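Local coordinates for hemoglobin-like protein (Methylacidiphilum infernorum, PDB 4NK1) that binds heme b and, as a group II truncated hemoglobin, probably binds or carries oxygen, at residues B[42-47]-B[166-171]; B[161-166]-B[180-185]; B[64-69]-B[148-153]. All coordinates share one frame; numbering follows the deposited sequence.

Interaction 1 of 3, residues B[42-47]-B[166-171]; sequences FVFPEV and SIRMIN. With HEM (protoporphyrin IX containing Fe), chain E.
With CG anti to its carbonyl carbon (chi1 -67°) and the chain extended from CG to NE, R168 leaves the 166-171 turn, passes the F44 ring and reaches the backbone beyond it; F44, its own CG anti to the carbonyl carbon (chi1 -62°), lays its ring beside the arginine's aliphatic part, CD1 lying 3.5 Å from R168 CG. The guanidinium then donates from NH2 to the carbonyl O of P45 at 3.1 Å, in a nearly straight bond (177°) that lies in the guanidinium plane but comes from above the carbonyl plane. A water links the same P45 O to R168 NE, and NH2 also bonds to the carbonyl of E37 of the second subunit. An arginine suits this place because its methylenes can pack on a ring while its N-H groups serve several acceptors. A leucine here would probably leave the P45 carbonyl without its arginine donor and the carbonyl of E37 of the second subunit without this mate. Beside it, branched I167 fills two places at once, CG2 meeting F42 CE2 at 3.7 Å and CD1 meeting P45 CG at 3.6 Å. F42 CE2 also sits over one face of the F44 ring, near its rim. The arrangement joins the N-terminal loop 42-47 to the turn after helix 155-165 of the globin fold, where M169 and S166 touch the heme and V47 enters an antiparallel sheet shared between subunits.

Interaction 2 of 3, residues B[161-166]-B[180-185]; sequences WIESFS and RRVPYS. With HEM (protoporphyrin IX containing Fe), chain E.
The last turn of helix 155-165, a heme-lining helix of this truncated globin, is tied here to the C-terminal segment 180-185 by a bidentate salt bridge. E163 and R181 meet side-on: NH2 of R181 donates to OE1 of E163 at 2.7 Å, and NE of R181 to OE2 of E163 at 2.9 Å. Both oxygens use their syn lone pairs, and the carboxylate and guanidinium planes are only 12° apart, so the two bonds together fix the rotation of both groups. E163 OE2 takes a second donor, the backbone N of V182, also at 2.9 Å, which arrives from above the carboxylate plane. Three N-H groups thus hold one largely buried carboxylate, an arrangement likely to favour its ionised form. Bends at chi2 and chi3 curl R181 back so that its NE and NH2 edge faces the carboxylate. A glutamate suits the site by pairing two acceptor oxygens with a methylene stem, whose CG packs 3.7 Å from CG1 of V182. On the heme side of the same helix, F165 CD2 approaches the vinyl carbon CAC of the heme at 3.8 Å. The whole is a bidentate carboxylate-guanidinium pair, reinforced by a backbone N-H, that fastens the C-terminal segment 180-185 to a globin helix.

Interaction 3 of 3, residues B[64-69]-B[148-153]; sequences RKLVEV and VHFPLS
Segment 64-69 is a continuous piece of helix, whereas 148-153 is an irregular chain that begins as helix 131-147 ends in a Schellman motif, H149 taking a positive phi (54°); the backbones come nearest at L66 and V148, whose CA atoms are 6.3 Å apart. V148 points toward the helix and sets its two methyls on different partners. Its CG2 meets CD1 of L66 at 3.9 Å, the two side chains crossing at about a right angle. Its CG1, anti to the carbonyl carbon (chi1 -63°), lies 3.9 Å from CG1 of V69 and also comes near the methylenes of K65, with K65 CD at 4.1 Å. A short branched residue fits here, since both branches are used close to the backbone. L66 forks in turn: while CD1 serves V148, CD2 approaches the ring of F150, with CE1 of F150 4.0 Å away. The phenylalanine supplies a broad apolar surface to the buried leucine, and the CD of P151 lies over one face of its ring. K65 suits the exposed side of the helix, its methylenes touching V148 as the chain extends outward. No hydrogen bond crosses between the segments, so the side chains meet through apolar contacts. L145 and A144 of helix 131-147 and F158 and L155 of helix 155-165 pack around L66, V69 and F150, placing the contact where helix 60-74 meets the connection between those two helices.

In the fold
Interactions 1 and 2 are neighbours, their centres 10 Å apart, and they meet at the end of helix 155-165, sharing S166 and the heme. S164 joins them through a probable hydrogen bond to the carbonyl of E46, and R181 packs on P45. Their segments alternate along the chain, so the N-terminal and C-terminal segments are both bound to the same part of the globin fold. Interaction 3 falls in sequence between the two segments of interaction 1 and closes before interaction 2 opens. Its centre lies about 24 Å from that of interaction 1, on the opposite side of the chain's centre, and about 17 Å from that of interaction 2; there helix 60-74 packs on the connection leading into helix 155-165.

Interaction 1 of 3, residues B[42-47]-B[166-171]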
loop_
_atom_site.group_PDB
_atom_site.type_symbol
_atom_site.label_atom_id
_atom_site.label_comp_id
_atom_site.label_asym_id
_atom_site.label_seq_id
_atom_site.Cartn_x
_atom_site.Cartn_y
_atom_site.Cartn_z
ATOM N N PHE B 42 0.366 -9.702 1.114
ATOM C CA PHE B 42 0.794 -10.612 0.064
ATOM C C PHE B 42 2.318 -10.732 0.068
ATOM O O PHE B 42 3.020 -9.875 0.624
ATOM C CB PHE B 42 0.280 -10.134 -1.307
ATOM C CG PHE B 42 0.893 -8.842 -1.757
ATOM C CD1 PHE B 42 0.351 -7.628 -1.360
ATOM C CD2 PHE B 42 2.030 -8.839 -2.559
ATOM C CE1 PHE B 42 0.932 -6.426 -1.753
ATOM C CE2 PHE B 42 2.608 -7.651 -2.960
ATOM C CZ PHE B 42 2.060 -6.439 -2.560
ATOM N N VAL B 43 2.827 -11.793 -0.552
ATOM C CA VAL B 43 4.269 -12.004 -0.658
ATOM C C VAL B 43 4.820 -11.348 -1.928
ATOM O O VAL B 43 4.243 -11.483 -3.003
ATOM C CB VAL B 43 4.604 -13.504 -0.702
ATOM C CG1 VAL B 43 6.113 -13.727 -0.611
ATOM C CG2 VAL B 43 3.890 -14.239 0.422
ATOM N N PHE B 44 5.915 -10.610 -1.797
ATOM C CA PHE B 44 6.661 -10.165 -2.965
ATOM C C PHE B 44 7.492 -11.358 -3.432
ATOM O O PHE B 44 8.414 -11.775 -2.734
ATOM C CB PHE B 44 7.558 -8.981 -2.603
ATOM C CG PHE B 44 6.793 -7.772 -2.140
ATOM C CD1 PHE B 44 6.415 -6.788 -3.042
ATOM C CD2 PHE B 44 6.418 -7.633 -0.808
ATOM C CE1 PHE B 44 5.701 -5.670 -2.625
ATOM C CE2 PHE B 44 5.699 -6.520 -0.386
ATOM C CZ PHE B 44 5.341 -5.534 -1.305
ATOM N N PRO B 45 7.144 -11.928 -4.601
ATOM C CA PRO B 45 7.737 -13.169 -5.120
ATOM C C PRO B 45 9.223 -13.005 -5.384
ATOM O O PRO B 45 9.696 -11.866 -5.531
ATOM C CB PRO B 45 7.021 -13.370 -6.466
ATOM C CG PRO B 45 5.784 -12.557 -6.386
ATOM C CD PRO B 45 6.128 -11.379 -5.517
ATOM N N GLU B 46 9.965 -14.111 -5.434
ATOM C CA GLU B 46 11.377 -14.000 -5.778
ATOM C C GLU B 46 11.499 -13.466 -7.202
ATOM O O GLU B 46 10.685 -13.792 -8.068
ATOM C CB GLU B 46 12.117 -15.331 -5.626
ATOM C CG GLU B 46 11.689 -16.430 -6.580
ATOM C CD GLU B 46 12.700 -17.585 -6.621
ATOM O OE1 GLU B 46 12.712 -18.337 -7.623
ATOM O OE2 GLU B 46 13.478 -17.742 -5.649
ATOM N N VAL B 47 12.474 -12.597 -7.428
ATOM C CA VAL B 47 12.707 -12.123 -8.776
ATOM C C VAL B 47 14.074 -12.569 -9.303
ATOM O O VAL B 47 15.104 -12.392 -8.637
ATOM C CB VAL B 47 12.439 -10.596 -8.944
ATOM C CG1 VAL B 47 11.907 -9.971 -7.658
ATOM C CG2 VAL B 47 13.655 -9.862 -9.463
ATOM N N SER B 166 8.161 -5.881 -10.875
ATOM C CA SER B 166 7.169 -4.808 -10.850
ATOM C C SER B 166 6.210 -4.887 -9.665
ATOM O O SER B 166 5.618 -3.884 -9.290
ATOM C CB SER B 166 6.372 -4.782 -12.144
ATOM O OG SER B 166 5.701 -6.011 -12.358
ATOM N N ILE B 167 6.049 -6.073 -9.090
ATOM C CA ILE B 167 5.154 -6.260 -7.947
ATOM C C ILE B 167 5.678 -5.461 -6.762
ATOM O O ILE B 167 4.915 -4.996 -5.913
ATOM C CB ILE B 167 5.047 -7.756 -7.567
ATOM C CG1 ILE B 167 4.316 -8.530 -8.665
ATOM C CG2 ILE B 167 4.326 -7.948 -6.235
ATOM C CD1 ILE B 167 4.625 -10.018 -8.677
ATOM N N ARG B 168 6.991 -5.277 -6.725
ATOM C CA ARG B 168 7.617 -4.592 -5.616
ATOM C C ARG B 168 7.492 -3.078 -5.655
ATOM O O ARG B 168 7.841 -2.395 -4.685
ATOM C CB ARG B 168 9.078 -5.019 -5.518
ATOM C CG ARG B 168 9.201 -6.488 -5.134
ATOM C CD ARG B 168 10.620 -6.880 -4.876
ATOM N NE ARG B 168 10.735 -8.322 -4.700
ATOM C CZ ARG B 168 11.602 -8.900 -3.876
ATOM N NH1 ARG B 168 12.422 -8.149 -3.155
ATOM N NH2 ARG B 168 11.642 -10.222 -3.782
ATOM N N MET B 169 6.973 -2.550 -6.755
ATOM C CA MET B 169 6.819 -1.112 -6.881
ATOM C C MET B 169 5.436 -0.677 -6.395
ATOM O O MET B 169 5.207 0.507 -6.167
ATOM C CB MET B 169 7.049 -0.673 -8.334
ATOM C CG MET B 169 8.330 -1.231 -8.954
ATOM S SD MET B 169 9.823 -0.870 -7.997
ATOM C CE MET B 169 10.759 -2.357 -8.359
ATOM N N ILE B 170 4.523 -1.635 -6.220
ATOM C CA ILE B 170 3.148 -1.337 -5.814
ATOM C C ILE B 170 3.128 -0.736 -4.410
ATOM O O ILE B 170 3.565 -1.372 -3.438
ATOM C CB ILE B 170 2.252 -2.603 -5.808
ATOM C CG1 ILE B 170 2.034 -3.131 -7.224
ATOM C CG2 ILE B 170 0.904 -2.299 -5.186
ATOM C CD1 ILE B 170 1.475 -4.544 -7.240
ATOM N N ASN B 171 2.616 0.483 -4.299
ATOM C CA ASN B 171 2.609 1.175 -3.012
ATOM C C ASN B 171 1.203 1.610 -2.575
ATOM O O ASN B 171 1.025 2.155 -1.481
ATOM C CB ASN B 171 3.618 2.343 -3.008
ATOM C CG ASN B 171 3.373 3.350 -4.145
ATOM O OD1 ASN B 171 2.226 3.648 -4.492
ATOM N ND2 ASN B 171 4.458 3.883 -4.718
HETATM C CHA HEM E . 11.017 5.952 -12.768
HETATM C CHB HEM E . 6.381 4.540 -13.160
HETATM C CHC HEM E . 7.756 -0.057 -12.455
HETATM C CHD HEM E . 12.324 1.277 -13.481
HETATM C C1A HEM E . 9.637 6.024 -12.851
HETATM C C2A HEM E . 8.776 7.212 -12.832
HETATM C C3A HEM E . 7.505 6.794 -12.943
HETATM C C4A HEM E . 7.496 5.344 -13.038
HETATM C CMA HEM E . 6.253 7.709 -12.956
HETATM C CAA HEM E . 9.142 8.718 -12.702
HETATM C CBA HEM E . 10.493 9.029 -12.055
HETATM C CGA HEM E . 10.340 9.506 -10.628
HETATM O O1A HEM E . 9.656 8.809 -9.833
HETATM O O2A HEM E . 10.921 10.570 -10.271
HETATM C C1B HEM E . 6.315 3.184 -12.927
HETATM C C2B HEM E . 5.114 2.378 -12.767
HETATM C C3B HEM E . 5.497 1.114 -12.560
HETATM C C4B HEM E . 6.952 1.057 -12.610
HETATM C CMB HEM E . 3.641 2.853 -12.785
HETATM C CAB HEM E . 4.512 -0.063 -12.332
HETATM C CBB HEM E . 4.888 -1.176 -11.675
HETATM C C1C HEM E . 9.107 -0.118 -12.719
HETATM C C2C HEM E . 9.933 -1.312 -12.785
HETATM C C3C HEM E . 11.176 -0.943 -13.086
HETATM C C4C HEM E . 11.217 0.505 -13.202
HETATM C CMC HEM E . 9.503 -2.781 -12.599
HETATM C CAC HEM E . 12.334 -1.946 -13.242
HETATM C CBC HEM E . 13.186 -1.806 -14.261
HETATM C C1D HEM E . 12.443 2.643 -13.321
HETATM C C2D HEM E . 13.674 3.403 -13.361
HETATM C C3D HEM E . 13.265 4.863 -13.141
HETATM C C4D HEM E . 11.825 4.849 -12.989
HETATM C CMD HEM E . 15.112 2.887 -13.583
HETATM C CAD HEM E . 14.229 6.071 -13.090
HETATM C CBD HEM E . 14.919 6.065 -11.729
HETATM C CGD HEM E . 15.972 7.146 -11.643
HETATM O O1D HEM E . 15.712 8.309 -12.048
HETATM O O2D HEM E . 17.086 6.845 -11.144
HETATM N NA HEM E . 8.809 4.921 -12.980
HETATM N NB HEM E . 7.409 2.343 -12.825
HETATM N NC HEM E . 9.932 0.969 -12.970
HETATM N ND HEM E . 11.398 3.535 -13.102
HETATM FE FE HEM E . 9.440 2.961 -12.975
HETATM O O HOH W 1 8.656 -9.496 -6.313
#

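Interaction 2 of 3, residues B[161-166]-B[180-185]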
loop_
_atom_site.group_PDB
_atom_site.type_symbol
_atom_site.label_atom_id
_atom_site.label_comp_id
_atom_site.label_asym_id
_atom_site.label_seq_id
_atom_site.Cartn_x
_atom_site.Cartn_y
_atom_site.Cartn_z
ATOM N N TRP B 161 11.498 -11.405 -15.345
ATOM C CA TRP B 161 12.136 -10.404 -14.505
ATOM C C TRP B 161 11.175 -9.252 -14.235
ATOM O O TRP B 161 10.818 -8.996 -13.078
ATOM C CB TRP B 161 13.419 -9.893 -15.157
ATOM C CG TRP B 161 14.027 -8.710 -14.457
ATOM C CD1 TRP B 161 14.299 -8.598 -13.126
ATOM C CD2 TRP B 161 14.463 -7.482 -15.062
ATOM N NE1 TRP B 161 14.868 -7.374 -12.859
ATOM C CE2 TRP B 161 14.975 -6.669 -14.025
ATOM C CE3 TRP B 161 14.461 -6.996 -16.374
ATOM C CZ2 TRP B 161 15.490 -5.387 -14.268
ATOM C CZ3 TRP B 161 14.974 -5.718 -16.615
ATOM C CH2 TRP B 161 15.476 -4.927 -15.561
ATOM N N ILE B 162 10.739 -8.554 -15.284
ATOM C CA ILE B 162 9.871 -7.402 -15.030
ATOM C C ILE B 162 8.530 -7.777 -14.388
ATOM O O ILE B 162 7.996 -7.011 -13.587
ATOM C CB ILE B 162 9.649 -6.498 -16.269
ATOM C CG1 ILE B 162 8.904 -7.248 -17.377
ATOM C CG2 ILE B 162 10.973 -5.908 -16.749
ATOM C CD1 ILE B 162 8.593 -6.377 -18.596
ATOM N N GLU B 163 7.998 -8.948 -14.723
ATOM C CA GLU B 163 6.692 -9.367 -14.207
ATOM C C GLU B 163 6.732 -9.446 -12.700
ATOM O O GLU B 163 5.824 -8.963 -12.023
ATOM C CB GLU B 163 6.312 -10.736 -14.772
ATOM C CG GLU B 163 4.908 -11.203 -14.437
ATOM C CD GLU B 163 4.817 -11.909 -13.088
ATOM O OE1 GLU B 163 5.857 -12.394 -12.585
ATOM O OE2 GLU B 163 3.698 -11.988 -12.534
ATOM N N SER B 164 7.795 -10.061 -12.183
ATOM C CA SER B 164 7.940 -10.275 -10.751
ATOM C C SER B 164 8.475 -9.024 -10.050
ATOM O O SER B 164 7.970 -8.633 -9.002
ATOM C CB SER B 164 8.862 -11.471 -10.496
ATOM O OG SER B 164 9.055 -11.670 -9.106
ATOM N N PHE B 165 9.482 -8.387 -10.642
ATOM C CA PHE B 165 10.062 -7.182 -10.051
ATOM C C PHE B 165 9.044 -6.046 -9.891
ATOM O O PHE B 165 9.072 -5.326 -8.895
ATOM C CB PHE B 165 11.241 -6.693 -10.895
ATOM C CG PHE B 165 12.164 -5.767 -10.167
ATOM C CD1 PHE B 165 12.256 -5.804 -8.781
ATOM C CD2 PHE B 165 12.940 -4.852 -10.861
ATOM C CE1 PHE B 165 13.115 -4.945 -8.096
ATOM C CE2 PHE B 165 13.796 -3.987 -10.186
ATOM C CZ PHE B 165 13.884 -4.037 -8.796
ATOM N N SER B 166 8.161 -5.881 -10.875
ATOM C CA SER B 166 7.169 -4.808 -10.850
ATOM C C SER B 166 6.210 -4.887 -9.665
ATOM O O SER B 166 5.618 -3.884 -9.290
ATOM C CB SER B 166 6.372 -4.782 -12.144
ATOM O OG SER B 166 5.701 -6.011 -12.358
ATOM N N ARG B 180 -1.943 -9.732 -9.493
ATOM C CA ARG B 180 -2.028 -10.768 -10.509
ATOM C C ARG B 180 -0.647 -11.221 -10.994
ATOM O O ARG B 180 0.236 -10.390 -11.284
ATOM C CB ARG B 180 -2.864 -10.249 -11.687
ATOM C CG ARG B 180 -2.825 -11.109 -12.945
ATOM C CD ARG B 180 -4.096 -10.891 -13.766
ATOM N NE ARG B 180 -3.828 -10.660 -15.183
ATOM C CZ ARG B 180 -4.490 -9.779 -15.932
ATOM N NH1 ARG B 180 -4.182 -9.630 -17.213
ATOM N NH2 ARG B 180 -5.459 -9.042 -15.399
ATOM N N ARG B 181 -0.452 -12.535 -11.057
ATOM C CA ARG B 181 0.749 -13.083 -11.682
ATOM C C ARG B 181 0.467 -13.275 -13.169
ATOM O O ARG B 181 -0.566 -13.840 -13.533
ATOM C CB ARG B 181 1.139 -14.425 -11.060
ATOM C CG ARG B 181 1.380 -14.390 -9.553
ATOM C CD ARG B 181 2.381 -13.319 -9.192
ATOM N NE ARG B 181 3.590 -13.398 -10.011
ATOM C CZ ARG B 181 4.667 -14.107 -9.686
ATOM N NH1 ARG B 181 4.688 -14.812 -8.565
ATOM N NH2 ARG B 181 5.725 -14.115 -10.483
ATOM N N VAL B 182 1.358 -12.793 -14.035
ATOM C CA VAL B 182 1.207 -13.054 -15.479
ATOM C C VAL B 182 2.404 -13.812 -16.058
ATOM O O VAL B 182 3.395 -13.217 -16.491
ATOM C CB VAL B 182 0.813 -11.780 -16.299
ATOM C CG1 VAL B 182 1.552 -10.553 -15.805
ATOM C CG2 VAL B 182 0.992 -11.996 -17.807
ATOM N N PRO B 183 2.319 -15.154 -16.039
ATOM C CA PRO B 183 3.435 -16.017 -16.442
ATOM C C PRO B 183 3.628 -15.911 -17.946
ATOM O O PRO B 183 2.653 -15.618 -18.650
ATOM C CB PRO B 183 2.936 -17.426 -16.095
ATOM C CG PRO B 183 1.640 -17.232 -15.298
ATOM C CD PRO B 183 1.093 -15.926 -15.777
ATOM N N TYR B 184 4.845 -16.138 -18.433
ATOM C CA TYR B 184 5.119 -16.010 -19.858
ATOM C C TYR B 184 4.211 -16.911 -20.709
ATOM O O TYR B 184 3.764 -16.514 -21.789
ATOM C CB TYR B 184 6.588 -16.314 -20.150
ATOM C CG TYR B 184 6.915 -16.250 -21.624
ATOM C CD1 TYR B 184 6.991 -15.025 -22.284
ATOM C CD2 TYR B 184 7.130 -17.410 -22.363
ATOM C CE1 TYR B 184 7.280 -14.956 -23.631
ATOM C CE2 TYR B 184 7.421 -17.347 -23.724
ATOM C CZ TYR B 184 7.496 -16.117 -24.346
ATOM O OH TYR B 184 7.783 -16.035 -25.689
ATOM N N SER B 185 3.948 -18.114 -20.207
ATOM C CA SER B 185 3.109 -19.090 -20.894
ATOM C C SER B 185 1.727 -18.546 -21.232
ATOM O O SER B 185 1.137 -18.925 -22.243
ATOM C CB SER B 185 2.964 -20.351 -20.040
ATOM O OG SER B 185 2.225 -20.084 -18.859
HETATM C CHA HEM E . 11.017 5.952 -12.768
HETATM C CHB HEM E . 6.381 4.540 -13.160
HETATM C CHC HEM E . 7.756 -0.057 -12.455
HETATM C CHD HEM E . 12.324 1.277 -13.481
HETATM C C1A HEM E . 9.637 6.024 -12.851
HETATM C C2A HEM E . 8.776 7.212 -12.832
HETATM C C3A HEM E . 7.505 6.794 -12.943
HETATM C C4A HEM E . 7.496 5.344 -13.038
HETATM C CMA HEM E . 6.253 7.709 -12.956
HETATM C CAA HEM E . 9.142 8.718 -12.702
HETATM C CBA HEM E . 10.493 9.029 -12.055
HETATM C CGA HEM E . 10.340 9.506 -10.628
HETATM O O1A HEM E . 9.656 8.809 -9.833
HETATM O O2A HEM E . 10.921 10.570 -10.271
HETATM C C1B HEM E . 6.315 3.184 -12.927
HETATM C C2B HEM E . 5.114 2.378 -12.767
HETATM C C3B HEM E . 5.497 1.114 -12.560
HETATM C C4B HEM E . 6.952 1.057 -12.610
HETATM C CMB HEM E . 3.641 2.853 -12.785
HETATM C CAB HEM E . 4.512 -0.063 -12.332
HETATM C CBB HEM E . 4.888 -1.176 -11.675
HETATM C C1C HEM E . 9.107 -0.118 -12.719
HETATM C C2C HEM E . 9.933 -1.312 -12.785
HETATM C C3C HEM E . 11.176 -0.943 -13.086
HETATM C C4C HEM E . 11.217 0.505 -13.202
HETATM C CMC HEM E . 9.503 -2.781 -12.599
HETATM C CAC HEM E . 12.334 -1.946 -13.242
HETATM C CBC HEM E . 13.186 -1.806 -14.261
HETATM C C1D HEM E . 12.443 2.643 -13.321
HETATM C C2D HEM E . 13.674 3.403 -13.361
HETATM C C3D HEM E . 13.265 4.863 -13.141
HETATM C C4D HEM E . 11.825 4.849 -12.989
HETATM C CMD HEM E . 15.112 2.887 -13.583
HETATM C CAD HEM E . 14.229 6.071 -13.090
HETATM C CBD HEM E . 14.919 6.065 -11.729
HETATM C CGD HEM E . 15.972 7.146 -11.643
HETATM O O1D HEM E . 15.712 8.309 -12.048
HETATM O O2D HEM E . 17.086 6.845 -11.144
HETATM N NA HEM E . 8.809 4.921 -12.980
HETATM N NB HEM E . 7.409 2.343 -12.825
HETATM N NC HEM E . 9.932 0.969 -12.970
HETATM N ND HEM E . 11.398 3.535 -13.102
HETATM FE FE HEM E . 9.440 2.961 -12.975
#

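Interaction 3 of 3, residues B[64-69]-B[148-153]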
loop_
_atom_site.group_PDB
_atom_site.type_symbol
_atom_site.label_atom_id
_atom_site.label_comp_id
_atom_site.label_asym_id
_atom_site.label_seq_id
_atom_site.Cartn_x
_atom_site.Cartn_y
_atom_site.Cartn_z
ATOM N N ARG B 64 17.875 -0.334 -25.615
ATOM C CA ARG B 64 17.535 1.088 -25.539
ATOM C C ARG B 64 16.295 1.430 -26.363
ATOM O O ARG B 64 15.491 2.257 -25.951
ATOM C CB ARG B 64 18.721 1.964 -25.963
ATOM C CG ARG B 64 19.897 1.869 -25.001
ATOM C CD ARG B 64 20.951 2.947 -25.204
ATOM N NE ARG B 64 22.005 2.797 -24.198
ATOM C CZ ARG B 64 21.925 3.279 -22.961
ATOM N NH1 ARG B 64 20.843 3.950 -22.581
ATOM N NH2 ARG B 64 22.915 3.084 -22.096
ATOM N N LYS B 65 16.132 0.790 -27.514
ATOM C CA LYS B 65 14.955 1.029 -28.343
ATOM C C LYS B 65 13.714 0.437 -27.677
ATOM O O LYS B 65 12.610 0.985 -27.773
ATOM C CB LYS B 65 15.148 0.426 -29.738
ATOM C CG LYS B 65 14.073 0.819 -30.725
ATOM C CD LYS B 65 14.171 0.008 -32.020
ATOM C CE LYS B 65 13.231 0.563 -33.101
ATOM N NZ LYS B 65 13.128 -0.327 -34.304
ATOM N N LEU B 66 13.900 -0.691 -27.006
ATOM C CA LEU B 66 12.825 -1.318 -26.258
ATOM C C LEU B 66 12.240 -0.343 -25.235
ATOM O O LEU B 66 11.020 -0.156 -25.153
ATOM C CB LEU B 66 13.365 -2.543 -25.538
ATOM C CG LEU B 66 12.384 -3.182 -24.564
ATOM C CD1 LEU B 66 11.150 -3.692 -25.326
ATOM C CD2 LEU B 66 13.077 -4.291 -23.776
ATOM N N VAL B 67 13.122 0.288 -24.474
ATOM C CA VAL B 67 12.704 1.170 -23.397
ATOM C C VAL B 67 12.041 2.420 -23.951
ATOM O O VAL B 67 11.092 2.942 -23.352
ATOM C CB VAL B 67 13.887 1.494 -22.482
ATOM C CG1 VAL B 67 13.488 2.494 -21.402
ATOM C CG2 VAL B 67 14.389 0.202 -21.847
ATOM N N GLU B 68 12.512 2.860 -25.119
ATOM C CA GLU B 68 11.916 3.987 -25.820
ATOM C C GLU B 68 10.467 3.714 -26.198
ATOM O O GLU B 68 9.588 4.517 -25.868
ATOM C CB GLU B 68 12.721 4.361 -27.079
ATOM C CG GLU B 68 14.049 5.052 -26.797
ATOM C CD GLU B 68 14.749 5.539 -28.065
ATOM O OE1 GLU B 68 15.997 5.681 -28.037
ATOM O OE2 GLU B 68 14.052 5.792 -29.080
ATOM N N VAL B 69 10.195 2.615 -26.904
ATOM C CA VAL B 69 8.803 2.381 -27.284
ATOM C C VAL B 69 7.926 1.944 -26.087
ATOM O O VAL B 69 6.707 2.097 -26.122
ATOM C CB VAL B 69 8.611 1.517 -28.588
ATOM C CG1 VAL B 69 9.873 1.515 -29.466
ATOM C CG2 VAL B 69 8.159 0.116 -28.289
ATOM N N VAL B 148 9.367 -4.179 -31.137
ATOM C CA VAL B 148 10.772 -4.061 -31.507
ATOM C C VAL B 148 11.353 -5.408 -31.930
ATOM O O VAL B 148 12.548 -5.511 -32.192
ATOM C CB VAL B 148 11.645 -3.464 -30.392
ATOM C CG1 VAL B 148 11.214 -2.051 -30.096
ATOM C CG2 VAL B 148 11.603 -4.362 -29.126
ATOM N N HIS B 149 10.505 -6.434 -31.980
ATOM C CA HIS B 149 10.944 -7.779 -32.346
ATOM C C HIS B 149 12.109 -8.223 -31.457
ATOM O O HIS B 149 13.197 -8.523 -31.943
ATOM C CB HIS B 149 11.304 -7.843 -33.842
ATOM C CG HIS B 149 10.287 -7.188 -34.726
ATOM N ND1 HIS B 149 9.009 -7.686 -34.890
ATOM C CD2 HIS B 149 10.350 -6.063 -35.480
ATOM C CE1 HIS B 149 8.333 -6.897 -35.705
ATOM N NE2 HIS B 149 9.124 -5.907 -36.080
ATOM N N PHE B 150 11.871 -8.228 -30.149
ATOM C CA PHE B 150 12.828 -8.737 -29.180
ATOM C C PHE B 150 13.011 -10.229 -29.453
ATOM O O PHE B 150 12.022 -10.955 -29.607
ATOM C CB PHE B 150 12.265 -8.547 -27.773
ATOM C CG PHE B 150 13.308 -8.518 -26.691
ATOM C CD1 PHE B 150 14.053 -7.364 -26.458
ATOM C CD2 PHE B 150 13.529 -9.633 -25.884
ATOM C CE1 PHE B 150 15.016 -7.322 -25.444
ATOM C CE2 PHE B 150 14.487 -9.599 -24.865
ATOM C CZ PHE B 150 15.228 -8.435 -24.646
ATOM N N PRO B 151 14.272 -10.695 -29.508
ATOM C CA PRO B 151 14.550 -12.080 -29.908
ATOM C C PRO B 151 13.759 -13.036 -29.033
ATOM O O PRO B 151 13.805 -12.881 -27.810
ATOM C CB PRO B 151 16.045 -12.233 -29.611
ATOM C CG PRO B 151 16.593 -10.831 -29.693
ATOM C CD PRO B 151 15.497 -9.974 -29.109
ATOM N N LEU B 152 13.044 -13.984 -29.634
ATOM C CA LEU B 152 12.200 -14.891 -28.858
ATOM C C LEU B 152 12.968 -15.652 -27.797
ATOM O O LEU B 152 12.456 -15.859 -26.699
ATOM C CB LEU B 152 11.464 -15.870 -29.775
ATOM C CG LEU B 152 10.501 -15.225 -30.770
ATOM C CD1 LEU B 152 9.679 -16.262 -31.526
ATOM C CD2 LEU B 152 9.586 -14.239 -30.053
ATOM N N SER B 153 14.199 -16.048 -28.111
ATOM C CA SER B 153 14.965 -16.932 -27.231
ATOM C C SER B 153 15.330 -16.315 -25.871
ATOM O O SER B 153 15.667 -17.041 -24.937
ATOM C CB SER B 153 16.242 -17.387 -27.925
ATOM O OG SER B 153 17.136 -16.291 -28.061
#